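Local coordinates for protein putative cytochrome P450 120 (Synechocystis sp., PDB 2VE3) that binds heme and retinoic acid and, as a member of the cytochrome P450 family, probably acts as a monooxygenase, at residues 55-60 against 335-340; 141-146 against 434-439; 172-177 against 201-206; 301-306 against 363-368. All coordinates share one frame; numbering follows the deposited sequence.

Contact 1. Residues 55-60 against 335-340; sequences NVIFIS and HFPKGW
The indole of W340 lies between two aliphatic groups. N55 CB sits over the centre of one face, 3.8 Å from the centroid of the six-membered ring in a CH-pi contact, and P337 CG covers the opposite face. At the indole's rim, I57 CG1 meets CE3 at 3.9 Å. The F336 ring is approached in two ways: I57 CD1 stands over a face, 14° off the ring normal and 3.9 Å from the centroid, while I59 CG2 lies in the ring plane, 3.9 Å from CZ. I57 thus serves both aromatic rings. Its chi2 of -178° extends CD1 to the F336 face, and its other branch, CG2, reaches F336 CE1 at 3.7 Å. A beta-branched residue suits this place because it presents methyls in two directions.

The 337-340 segment is a type II turn, closed by W340 N to P337 O at 3.1 Å. G339 fits its third position, where phi is positive and a side chain would clash with the preceding carbonyl. From this turn the chain enters strand 341-345, which runs parallel to strand 54-59 in the mixed sheet of the P450 beta-rich region; N55 and I57 bond to L341 there. On the reverse face of strand 54-59, F58 touches retinoic acid.

The N55 amide plane is turned 61° from the indole, and its OD1 is held by R50. With no hydrogen bond between 55-60 and 335-340, their association rests on CH-pi and apolar packing, so it depends on the shapes of I57, F336 and W340 more than on polar pairing.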
# COMPACT_ATOMS: atom_id res chain seq x y z
N ASN A 55 15.49 -16.50 -9.69
CA ASN A 55 15.10 -17.57 -8.77
C ASN A 55 14.64 -16.96 -7.46
O ASN A 55 15.37 -16.16 -6.86
CB ASN A 55 16.30 -18.50 -8.55
CG ASN A 55 16.74 -19.19 -9.85
OD1 ASN A 55 15.94 -19.40 -10.77
ND2 ASN A 55 18.02 -19.53 -9.92
N VAL A 56 13.43 -17.31 -7.03
CA VAL A 56 12.79 -16.66 -5.87
C VAL A 56 12.30 -17.70 -4.86
O VAL A 56 11.65 -18.67 -5.24
CB VAL A 56 11.61 -15.73 -6.30
CG1 VAL A 56 11.14 -14.83 -5.13
CG2 VAL A 56 12.00 -14.82 -7.51
N ILE A 57 12.60 -17.48 -3.58
CA ILE A 57 12.06 -18.30 -2.49
C ILE A 57 10.96 -17.51 -1.78
O ILE A 57 11.20 -16.40 -1.33
CB ILE A 57 13.17 -18.73 -1.48
CG1 ILE A 57 14.30 -19.47 -2.21
CG2 ILE A 57 12.58 -19.60 -0.35
CD1 ILE A 57 15.42 -19.99 -1.32
N PHE A 58 9.76 -18.07 -1.74
CA PHE A 58 8.64 -17.47 -1.00
C PHE A 58 8.57 -18.03 0.43
O PHE A 58 8.53 -19.24 0.64
CB PHE A 58 7.32 -17.76 -1.72
CG PHE A 58 7.02 -16.82 -2.89
CD1 PHE A 58 5.81 -16.14 -2.95
CD2 PHE A 58 7.93 -16.65 -3.94
CE1 PHE A 58 5.50 -15.30 -4.02
CE2 PHE A 58 7.63 -15.81 -5.01
CZ PHE A 58 6.41 -15.14 -5.05
N ILE A 59 8.54 -17.12 1.40
CA ILE A 59 8.41 -17.44 2.82
C ILE A 59 7.26 -16.63 3.42
O ILE A 59 6.84 -15.61 2.84
CB ILE A 59 9.71 -17.13 3.60
CG1 ILE A 59 10.05 -15.62 3.53
CG2 ILE A 59 10.84 -18.02 3.12
CD1 ILE A 59 11.22 -15.17 4.41
N SER A 60 6.76 -17.08 4.58
CA SER A 60 5.75 -16.33 5.36
C SER A 60 5.68 -16.75 6.85
O SER A 60 6.32 -17.70 7.28
CB SER A 60 4.36 -16.44 4.71
OG SER A 60 3.89 -17.77 4.76
N HIS A 335 19.04 -24.28 2.15
CA HIS A 335 20.04 -23.36 1.64
C HIS A 335 19.31 -22.23 0.90
O HIS A 335 18.53 -22.49 -0.01
CB HIS A 335 21.00 -24.11 0.71
CG HIS A 335 22.07 -23.26 0.10
ND1 HIS A 335 22.55 -23.47 -1.17
CD2 HIS A 335 22.76 -22.21 0.60
CE1 HIS A 335 23.49 -22.58 -1.44
NE2 HIS A 335 23.63 -21.80 -0.39
N PHE A 336 19.51 -20.99 1.36
CA PHE A 336 19.04 -19.79 0.67
C PHE A 336 20.26 -19.21 -0.06
O PHE A 336 21.07 -18.50 0.55
CB PHE A 336 18.46 -18.76 1.66
CG PHE A 336 17.03 -19.04 2.11
CD1 PHE A 336 16.04 -18.08 1.96
CD2 PHE A 336 16.68 -20.27 2.69
CE1 PHE A 336 14.72 -18.33 2.39
CE2 PHE A 336 15.38 -20.53 3.10
CZ PHE A 336 14.40 -19.55 2.96
N PRO A 337 20.43 -19.55 -1.35
CA PRO A 337 21.66 -19.23 -2.09
C PRO A 337 21.87 -17.74 -2.40
O PRO A 337 20.94 -17.03 -2.78
CB PRO A 337 21.52 -20.03 -3.38
CG PRO A 337 20.38 -21.03 -3.11
CD PRO A 337 19.48 -20.30 -2.19
N LYS A 338 23.11 -17.29 -2.22
CA LYS A 338 23.51 -15.92 -2.58
C LYS A 338 23.03 -15.52 -3.99
O LYS A 338 23.20 -16.27 -4.95
CB LYS A 338 25.04 -15.79 -2.45
CG LYS A 338 25.61 -14.51 -3.04
CD LYS A 338 26.99 -14.23 -2.51
CE LYS A 338 27.55 -12.97 -3.13
NZ LYS A 338 27.75 -13.14 -4.60
N GLY A 339 22.42 -14.34 -4.10
CA GLY A 339 21.99 -13.82 -5.40
C GLY A 339 20.60 -14.23 -5.83
O GLY A 339 20.03 -13.67 -6.78
N TRP A 340 20.04 -15.23 -5.16
CA TRP A 340 18.65 -15.58 -5.35
C TRP A 340 17.84 -14.54 -4.59
O TRP A 340 18.38 -13.86 -3.71
CB TRP A 340 18.36 -16.95 -4.74
CG TRP A 340 18.81 -18.14 -5.52
CD1 TRP A 340 19.96 -18.28 -6.25
CD2 TRP A 340 18.14 -19.41 -5.58
NE1 TRP A 340 20.02 -19.55 -6.80
CE2 TRP A 340 18.92 -20.26 -6.39
CE3 TRP A 340 16.94 -19.89 -5.04
CZ2 TRP A 340 18.54 -21.58 -6.66
CZ3 TRP A 340 16.56 -21.19 -5.31
CH2 TRP A 340 17.36 -22.02 -6.12

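Contact 2. Residues 141-146 against 434-439; sequences VIWYPQ and DNLRVK
V141 and V438 form an antiparallel hydrogen-bonded pair, with V141 N to V438 O at 2.8 Å and V438 N to V141 O at 2.9 Å, and I142 faces R437 as the next, non-hydrogen-bonded pair. Beyond it the chain 141-146 turns into a helix, whose first N-H groups would find no acceptor within the helix itself; W143 N instead bonds to L436 O and Y144 N to N435 O, both at 2.8 Å. Both acceptor residues have positive phi, a conformation that asparagine tolerates well.

Strands 140-142, 437-442 and 412-416 make the small antiparallel sheet that corresponds to beta3 of the P450 fold, and strand 140-142 leads straight into helix 143-159, equivalent to helix E. On the sheet face of V141 and V438, V438 CG2 fits between V141 CB, 3.8 Å away, and W143 CE3 at 3.5 Å. Valine suits this buried place because its short, branched methyls can pack on V141 and the W143 ring together. W135 and W414 each meet the W143 indole edge-to-face.

On the other sheet face, I142 and R437 run alongside each other in the same direction. The arginine chain is extended as far as NE, and its NH1 lies against CG1 and CD1 of I142; the same NH1 forms a salt bridge with E140. N435 CB packs against I142 CG2 at 3.7 Å and against P145 CD from the helix side.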
# COMPACT_ATOMS: atom_id res chain seq x y z
N VAL A 141 -24.17 3.24 -6.29
CA VAL A 141 -22.79 3.67 -6.55
C VAL A 141 -21.91 2.47 -6.89
O VAL A 141 -21.83 1.52 -6.11
CB VAL A 141 -22.20 4.48 -5.38
CG1 VAL A 141 -20.78 4.99 -5.72
CG2 VAL A 141 -23.10 5.65 -5.02
N ILE A 142 -21.29 2.49 -8.07
CA ILE A 142 -20.21 1.54 -8.39
C ILE A 142 -18.94 2.07 -7.70
O ILE A 142 -18.23 2.91 -8.26
CB ILE A 142 -20.01 1.40 -9.93
CG1 ILE A 142 -21.33 0.98 -10.59
CG2 ILE A 142 -18.87 0.42 -10.25
CD1 ILE A 142 -21.27 0.85 -12.13
N TRP A 143 -18.68 1.59 -6.48
CA TRP A 143 -17.79 2.31 -5.55
C TRP A 143 -16.31 2.27 -5.87
O TRP A 143 -15.62 3.27 -5.72
CB TRP A 143 -17.96 1.85 -4.10
CG TRP A 143 -17.96 2.96 -3.11
CD1 TRP A 143 -17.53 4.24 -3.31
CD2 TRP A 143 -18.41 2.90 -1.75
NE1 TRP A 143 -17.70 4.99 -2.16
CE2 TRP A 143 -18.24 4.18 -1.19
CE3 TRP A 143 -18.95 1.87 -0.95
CZ2 TRP A 143 -18.60 4.48 0.13
CZ3 TRP A 143 -19.32 2.17 0.36
CH2 TRP A 143 -19.14 3.46 0.89
N TYR A 144 -15.79 1.11 -6.29
CA TYR A 144 -14.35 0.99 -6.41
C TYR A 144 -13.70 2.13 -7.26
O TYR A 144 -12.79 2.79 -6.77
CB TYR A 144 -13.92 -0.43 -6.82
CG TYR A 144 -12.42 -0.55 -6.94
CD1 TYR A 144 -11.60 -0.63 -5.80
CD2 TYR A 144 -11.81 -0.56 -8.20
CE1 TYR A 144 -10.22 -0.71 -5.90
CE2 TYR A 144 -10.42 -0.66 -8.32
CZ TYR A 144 -9.64 -0.72 -7.17
OH TYR A 144 -8.28 -0.81 -7.30
N PRO A 145 -14.20 2.39 -8.50
CA PRO A 145 -13.66 3.47 -9.36
C PRO A 145 -13.79 4.86 -8.76
O PRO A 145 -12.95 5.73 -9.02
CB PRO A 145 -14.53 3.38 -10.62
CG PRO A 145 -15.11 2.03 -10.60
CD PRO A 145 -15.30 1.68 -9.17
N GLN A 146 -14.85 5.06 -7.98
CA GLN A 146 -15.06 6.29 -7.22
C GLN A 146 -14.02 6.50 -6.12
O GLN A 146 -13.52 7.61 -5.95
CB GLN A 146 -16.45 6.31 -6.59
CG GLN A 146 -17.59 6.51 -7.59
CD GLN A 146 -17.47 7.80 -8.39
OE1 GLN A 146 -17.41 8.91 -7.83
NE2 GLN A 146 -17.46 7.65 -9.71
N ASP A 434 -16.40 -7.16 -9.10
CA ASP A 434 -17.50 -6.32 -9.60
C ASP A 434 -17.54 -4.89 -9.09
O ASP A 434 -18.59 -4.26 -9.09
CB ASP A 434 -18.87 -6.99 -9.39
CG ASP A 434 -19.13 -8.10 -10.40
OD1 ASP A 434 -18.31 -8.28 -11.33
OD2 ASP A 434 -20.14 -8.82 -10.26
N ASN A 435 -16.38 -4.38 -8.67
CA ASN A 435 -16.17 -2.95 -8.32
C ASN A 435 -17.04 -2.36 -7.21
O ASN A 435 -17.22 -1.14 -7.15
CB ASN A 435 -16.24 -2.06 -9.56
CG ASN A 435 -15.25 -2.46 -10.64
OD1 ASN A 435 -14.04 -2.33 -10.47
ND2 ASN A 435 -15.77 -2.95 -11.76
N LEU A 436 -17.58 -3.22 -6.35
CA LEU A 436 -18.26 -2.82 -5.12
C LEU A 436 -19.50 -1.98 -5.35
O LEU A 436 -19.49 -0.76 -5.16
CB LEU A 436 -17.30 -2.09 -4.17
CG LEU A 436 -17.01 -2.60 -2.76
CD1 LEU A 436 -16.76 -1.41 -1.85
CD2 LEU A 436 -18.05 -3.56 -2.17
N ARG A 437 -20.59 -2.65 -5.74
CA ARG A 437 -21.84 -1.97 -6.00
C ARG A 437 -22.59 -1.81 -4.70
O ARG A 437 -22.85 -2.79 -4.00
CB ARG A 437 -22.68 -2.76 -7.01
CG ARG A 437 -21.96 -2.99 -8.33
CD ARG A 437 -22.82 -3.77 -9.33
NE ARG A 437 -22.20 -3.71 -10.66
CZ ARG A 437 -22.32 -2.67 -11.49
NH1 ARG A 437 -23.04 -1.61 -11.14
NH2 ARG A 437 -21.71 -2.69 -12.67
N VAL A 438 -22.94 -0.57 -4.37
CA VAL A 438 -23.57 -0.21 -3.09
C VAL A 438 -24.73 0.77 -3.28
O VAL A 438 -24.86 1.38 -4.33
CB VAL A 438 -22.55 0.43 -2.11
CG1 VAL A 438 -21.42 -0.55 -1.79
CG2 VAL A 438 -22.00 1.76 -2.67
N LYS A 439 -25.58 0.87 -2.26
CA LYS A 439 -26.46 2.02 -2.09
C LYS A 439 -26.14 2.56 -0.72
O LYS A 439 -26.04 1.79 0.24
CB LYS A 439 -27.94 1.60 -2.14
CG LYS A 439 -28.57 1.71 -3.52
CD LYS A 439 -29.79 0.82 -3.66
CE LYS A 439 -30.13 0.58 -5.13
NZ LYS A 439 -31.12 -0.53 -5.25

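Contact 3. Residues 172-177 against 201-206; sequences PWFETY and ALLLAE
W173 and L202 cross at about a right angle, the leucine standing on the indole's face: L202 CB is 3.8 Å from the centroid of the six-membered ring and only 8° off its normal. L202 CD1 extends over the neighbouring pyrrole part, 3.4 Å from W173 NE1. A turn further along, E206 comes to the rim of the same ring, where its CG, set anti to the carbonyl carbon (chi1 -73°), meets CZ3 at 3.4 Å; the carboxylate plane is turned 61° from the indole. A large flat side chain suits W173, since one ring can reach two successive turns of the partner helix.

L203 instead runs antiparallel to the W173 side chain and enters between aromatic residues of the 172-177 helix. Its CD2 methyl touches W173 CB and F174 CD2, each at 3.6 Å, and CD1 reaches Y177 CB at 3.9 Å. An alanine at W173 would keep the CB contact with L203 but would probably open a gap beside L202 and leave E206 CG without the ring edge it rests on.

The helix segments cross at -136°, their axes 9.9 Å apart at closest. They belong to helices 170-181 and 192-215, equivalent to the F and G helices that roof the P450 substrate pocket. Beneath them F174 packs on L249, L252 and F253 of the long helix 241-272, equivalent to helix I, which Y177 also touches through L249, while Y177 OH bonds to L87 O.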
# COMPACT_ATOMS: atom_id res chain seq x y z
N PRO A 172 -5.99 9.95 -15.26
CA PRO A 172 -5.95 9.00 -16.37
C PRO A 172 -4.56 8.40 -16.63
O PRO A 172 -4.43 7.19 -16.85
CB PRO A 172 -6.37 9.84 -17.57
CG PRO A 172 -7.22 10.93 -16.98
CD PRO A 172 -6.66 11.21 -15.65
N TRP A 173 -3.53 9.25 -16.59
CA TRP A 173 -2.15 8.82 -16.76
C TRP A 173 -1.67 7.90 -15.63
O TRP A 173 -1.05 6.86 -15.89
CB TRP A 173 -1.21 10.04 -16.88
CG TRP A 173 -1.32 10.78 -18.19
CD1 TRP A 173 -1.78 10.29 -19.39
CD2 TRP A 173 -0.92 12.13 -18.45
NE1 TRP A 173 -1.71 11.25 -20.37
CE2 TRP A 173 -1.20 12.40 -19.82
CE3 TRP A 173 -0.38 13.15 -17.66
CZ2 TRP A 173 -0.93 13.63 -20.42
CZ3 TRP A 173 -0.11 14.38 -18.26
CH2 TRP A 173 -0.39 14.61 -19.63
N PHE A 174 -1.94 8.27 -14.39
CA PHE A 174 -1.57 7.45 -13.24
C PHE A 174 -2.20 6.07 -13.26
O PHE A 174 -1.55 5.08 -12.92
CB PHE A 174 -1.89 8.16 -11.94
CG PHE A 174 -0.67 8.45 -11.11
CD1 PHE A 174 -0.18 7.48 -10.24
CD2 PHE A 174 -0.02 9.67 -11.20
CE1 PHE A 174 0.95 7.73 -9.47
CE2 PHE A 174 1.12 9.93 -10.43
CZ PHE A 174 1.60 8.96 -9.56
N GLU A 175 -3.44 6.00 -13.70
CA GLU A 175 -4.17 4.74 -13.81
C GLU A 175 -3.51 3.78 -14.78
O GLU A 175 -3.36 2.59 -14.50
CB GLU A 175 -5.63 5.01 -14.18
CG GLU A 175 -6.34 5.87 -13.14
CD GLU A 175 -6.52 5.13 -11.82
OE1 GLU A 175 -5.73 5.35 -10.86
OE2 GLU A 175 -7.47 4.33 -11.75
N THR A 176 -3.08 4.34 -15.92
CA THR A 176 -2.29 3.61 -16.92
C THR A 176 -0.87 3.24 -16.41
O THR A 176 -0.40 2.13 -16.61
CB THR A 176 -2.18 4.46 -18.21
OG1 THR A 176 -3.49 4.86 -18.61
CG2 THR A 176 -1.52 3.69 -19.32
N TYR A 177 -0.20 4.19 -15.77
CA TYR A 177 1.09 3.95 -15.12
C TYR A 177 1.01 2.74 -14.16
O TYR A 177 1.77 1.79 -14.28
CB TYR A 177 1.54 5.23 -14.41
CG TYR A 177 2.77 5.09 -13.54
CD1 TYR A 177 4.04 5.06 -14.10
CD2 TYR A 177 2.66 5.01 -12.15
CE1 TYR A 177 5.16 4.92 -13.31
CE2 TYR A 177 3.78 4.88 -11.35
CZ TYR A 177 5.02 4.83 -11.94
OH TYR A 177 6.15 4.71 -11.15
N ALA A 201 6.43 8.88 -18.69
CA ALA A 201 7.07 9.99 -19.41
C ALA A 201 6.21 11.24 -19.35
O ALA A 201 6.70 12.34 -19.07
CB ALA A 201 7.35 9.60 -20.87
N LEU A 202 4.92 11.07 -19.61
CA LEU A 202 3.97 12.17 -19.58
C LEU A 202 3.81 12.75 -18.18
O LEU A 202 3.71 13.96 -18.02
CB LEU A 202 2.61 11.72 -20.13
CG LEU A 202 2.54 11.41 -21.63
CD1 LEU A 202 1.27 10.62 -21.96
CD2 LEU A 202 2.62 12.67 -22.48
N LEU A 203 3.81 11.88 -17.16
CA LEU A 203 3.69 12.34 -15.78
C LEU A 203 4.92 13.09 -15.30
O LEU A 203 4.79 14.10 -14.61
CB LEU A 203 3.40 11.17 -14.81
CG LEU A 203 2.02 10.50 -14.93
CD1 LEU A 203 2.06 9.09 -14.36
CD2 LEU A 203 0.96 11.34 -14.25
N LEU A 204 6.12 12.60 -15.64
CA LEU A 204 7.36 13.28 -15.23
C LEU A 204 7.45 14.67 -15.87
O LEU A 204 7.83 15.64 -15.21
CB LEU A 204 8.59 12.44 -15.59
CG LEU A 204 8.87 11.12 -14.87
CD1 LEU A 204 10.03 10.42 -15.57
CD2 LEU A 204 9.20 11.34 -13.40
N ALA A 205 7.07 14.77 -17.14
CA ALA A 205 7.09 16.03 -17.87
C ALA A 205 6.20 17.07 -17.20
O ALA A 205 6.55 18.23 -17.13
CB ALA A 205 6.71 15.82 -19.34
N GLU A 206 5.04 16.62 -16.70
CA GLU A 206 4.13 17.47 -15.92
C GLU A 206 4.67 17.84 -14.55
O GLU A 206 4.53 18.98 -14.12
CB GLU A 206 2.77 16.80 -15.75
CG GLU A 206 1.95 16.78 -17.01
CD GLU A 206 1.75 18.18 -17.56
OE1 GLU A 206 1.00 18.96 -16.93
OE2 GLU A 206 2.37 18.49 -18.62

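Contact 4. Residues 301-306 against 363-368; sequences MPYLDQ and DPERFT
Q306 and P364 bring their backbones closest, CA to CA 5.3 Å, where the P450 K helix (302-314) meets the segment carrying the P-E-R-F sequence. This is the setting of the family's ERR triad: R366 forms a salt bridge with E310, and R313 of the same helix lies close by.

The tight part is built on Q306. Its chain, extended beyond CG, runs over the 3-10 turn, with CG 4.1 Å from F367 CB and 3.8 Å from F367 O, and its amide ends beside the T368 hydroxyl. A long, flexible side chain with a polar tip suits this path, since its methylenes pass P364 and F367, carbonyl oxygens included, before the amide reaches T368. An alanine here would probably leave F367 CB and the T368 hydroxyl without their cover from the K helix.

Around Y303 the fit is looser. Its OH is 4.2 Å from P364 CB, and E365 OE2, which also pairs with R279, comes to the ring edge rather than bonding directly. A water spans the two, 2.5 Å from Y303 OH and donating to E365 OE2 at 2.7 Å. An Asx turn fixes the start of 363-368: E365 N donates to D363 OD1 from above the carboxylate plane.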
# COMPACT_ATOMS: atom_id res chain seq x y z
N MET A 301 -10.44 7.27 19.26
CA MET A 301 -11.19 6.19 18.62
C MET A 301 -10.47 4.85 18.73
O MET A 301 -10.05 4.30 17.71
CB MET A 301 -11.47 6.54 17.14
CG MET A 301 -12.43 7.69 16.93
SD MET A 301 -12.34 8.42 15.27
CE MET A 301 -13.50 9.77 15.49
N PRO A 302 -10.32 4.32 19.97
CA PRO A 302 -9.65 3.04 20.20
C PRO A 302 -10.32 1.82 19.53
O PRO A 302 -9.61 0.91 19.09
CB PRO A 302 -9.71 2.88 21.73
CG PRO A 302 -10.86 3.74 22.16
CD PRO A 302 -10.75 4.93 21.24
N TYR A 303 -11.65 1.77 19.50
CA TYR A 303 -12.31 0.65 18.86
C TYR A 303 -12.16 0.70 17.33
O TYR A 303 -11.93 -0.32 16.71
CB TYR A 303 -13.80 0.56 19.23
CG TYR A 303 -14.46 -0.61 18.57
CD1 TYR A 303 -14.19 -1.91 18.99
CD2 TYR A 303 -15.33 -0.43 17.48
CE1 TYR A 303 -14.78 -2.99 18.38
CE2 TYR A 303 -15.91 -1.52 16.85
CZ TYR A 303 -15.64 -2.78 17.31
OH TYR A 303 -16.22 -3.85 16.70
N LEU A 304 -12.28 1.89 16.73
CA LEU A 304 -12.06 2.05 15.29
C LEU A 304 -10.62 1.65 14.95
O LEU A 304 -10.38 0.96 13.96
CB LEU A 304 -12.36 3.48 14.82
CG LEU A 304 -12.09 3.82 13.35
CD1 LEU A 304 -12.89 2.92 12.39
CD2 LEU A 304 -12.37 5.28 13.04
N ASP A 305 -9.67 2.07 15.80
CA ASP A 305 -8.29 1.60 15.71
C ASP A 305 -8.20 0.08 15.50
O ASP A 305 -7.45 -0.37 14.63
CB ASP A 305 -7.50 1.99 16.96
CG ASP A 305 -7.01 3.42 16.94
OD1 ASP A 305 -7.22 4.16 15.95
OD2 ASP A 305 -6.41 3.82 17.95
N GLN A 306 -8.92 -0.69 16.33
CA GLN A 306 -8.96 -2.16 16.22
C GLN A 306 -9.51 -2.68 14.89
O GLN A 306 -8.98 -3.63 14.31
CB GLN A 306 -9.81 -2.75 17.33
CG GLN A 306 -9.17 -2.73 18.71
CD GLN A 306 -10.04 -3.43 19.73
OE1 GLN A 306 -10.59 -4.52 19.48
NE2 GLN A 306 -10.19 -2.81 20.90
N ASP A 363 -12.57 -10.23 12.55
CA ASP A 363 -12.77 -10.07 14.00
C ASP A 363 -11.83 -9.04 14.65
O ASP A 363 -10.70 -9.36 14.99
CB ASP A 363 -12.64 -11.44 14.69
CG ASP A 363 -12.75 -11.35 16.21
OD1 ASP A 363 -13.45 -10.44 16.74
OD2 ASP A 363 -12.11 -12.21 16.86
N PRO A 364 -12.28 -7.79 14.78
CA PRO A 364 -11.60 -6.71 15.49
C PRO A 364 -11.10 -7.04 16.93
O PRO A 364 -10.10 -6.47 17.37
CB PRO A 364 -12.65 -5.62 15.51
CG PRO A 364 -13.38 -5.82 14.23
CD PRO A 364 -13.52 -7.31 14.15
N GLU A 365 -11.80 -7.94 17.62
CA GLU A 365 -11.47 -8.35 18.99
C GLU A 365 -10.10 -9.03 19.12
O GLU A 365 -9.68 -9.32 20.22
CB GLU A 365 -12.54 -9.28 19.58
CG GLU A 365 -13.96 -8.73 19.57
CD GLU A 365 -14.12 -7.50 20.43
OE1 GLU A 365 -13.71 -7.54 21.61
OE2 GLU A 365 -14.65 -6.49 19.94
N ARG A 366 -9.44 -9.32 18.00
CA ARG A 366 -8.08 -9.86 18.04
C ARG A 366 -7.11 -8.78 18.53
O ARG A 366 -6.07 -9.09 19.11
CB ARG A 366 -7.62 -10.36 16.66
CG ARG A 366 -8.52 -11.37 15.95
CD ARG A 366 -7.99 -11.61 14.52
NE ARG A 366 -8.91 -12.35 13.64
CZ ARG A 366 -9.01 -13.67 13.58
NH1 ARG A 366 -8.28 -14.44 14.37
NH2 ARG A 366 -9.87 -14.24 12.74
N PHE A 367 -7.46 -7.52 18.30
CA PHE A 367 -6.58 -6.39 18.63
C PHE A 367 -6.98 -5.66 19.92
O PHE A 367 -6.34 -4.67 20.32
CB PHE A 367 -6.43 -5.46 17.41
CG PHE A 367 -5.83 -6.15 16.22
CD1 PHE A 367 -4.44 -6.24 16.08
CD2 PHE A 367 -6.64 -6.79 15.28
CE1 PHE A 367 -3.87 -6.92 15.02
CE2 PHE A 367 -6.08 -7.47 14.22
CZ PHE A 367 -4.68 -7.53 14.10
N THR A 368 -8.04 -6.16 20.57
CA THR A 368 -8.47 -5.75 21.91
C THR A 368 -7.36 -6.12 22.86
O THR A 368 -6.84 -7.23 22.75
CB THR A 368 -9.77 -6.51 22.33
OG1 THR A 368 -10.87 -6.04 21.55
CG2 THR A 368 -10.12 -6.31 23.82
O HOH W 1 -15.37 -6.12 17.41

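The four contacts do not touch and are spread around the heme and retinoic acid. Contacts 2 and 3 come closest, about 6 Å between nearest atoms, and R148 links them by bonding to Y144 of one and E175 of the other; side chains of both also rest on helix 241-272. Contact 1, whose centre is 39 Å from that of contact 2 across the molecule, reaches the ligand through F58, which turns away from 335-340. Among the residues that make the contacts, the side chain of Y177 is about 8 Å from retinoic acid, that of Y144 about 10 Å and that of I59 about 11 Å. The F367 side chain of contact 4 is about 13 Å from the heme.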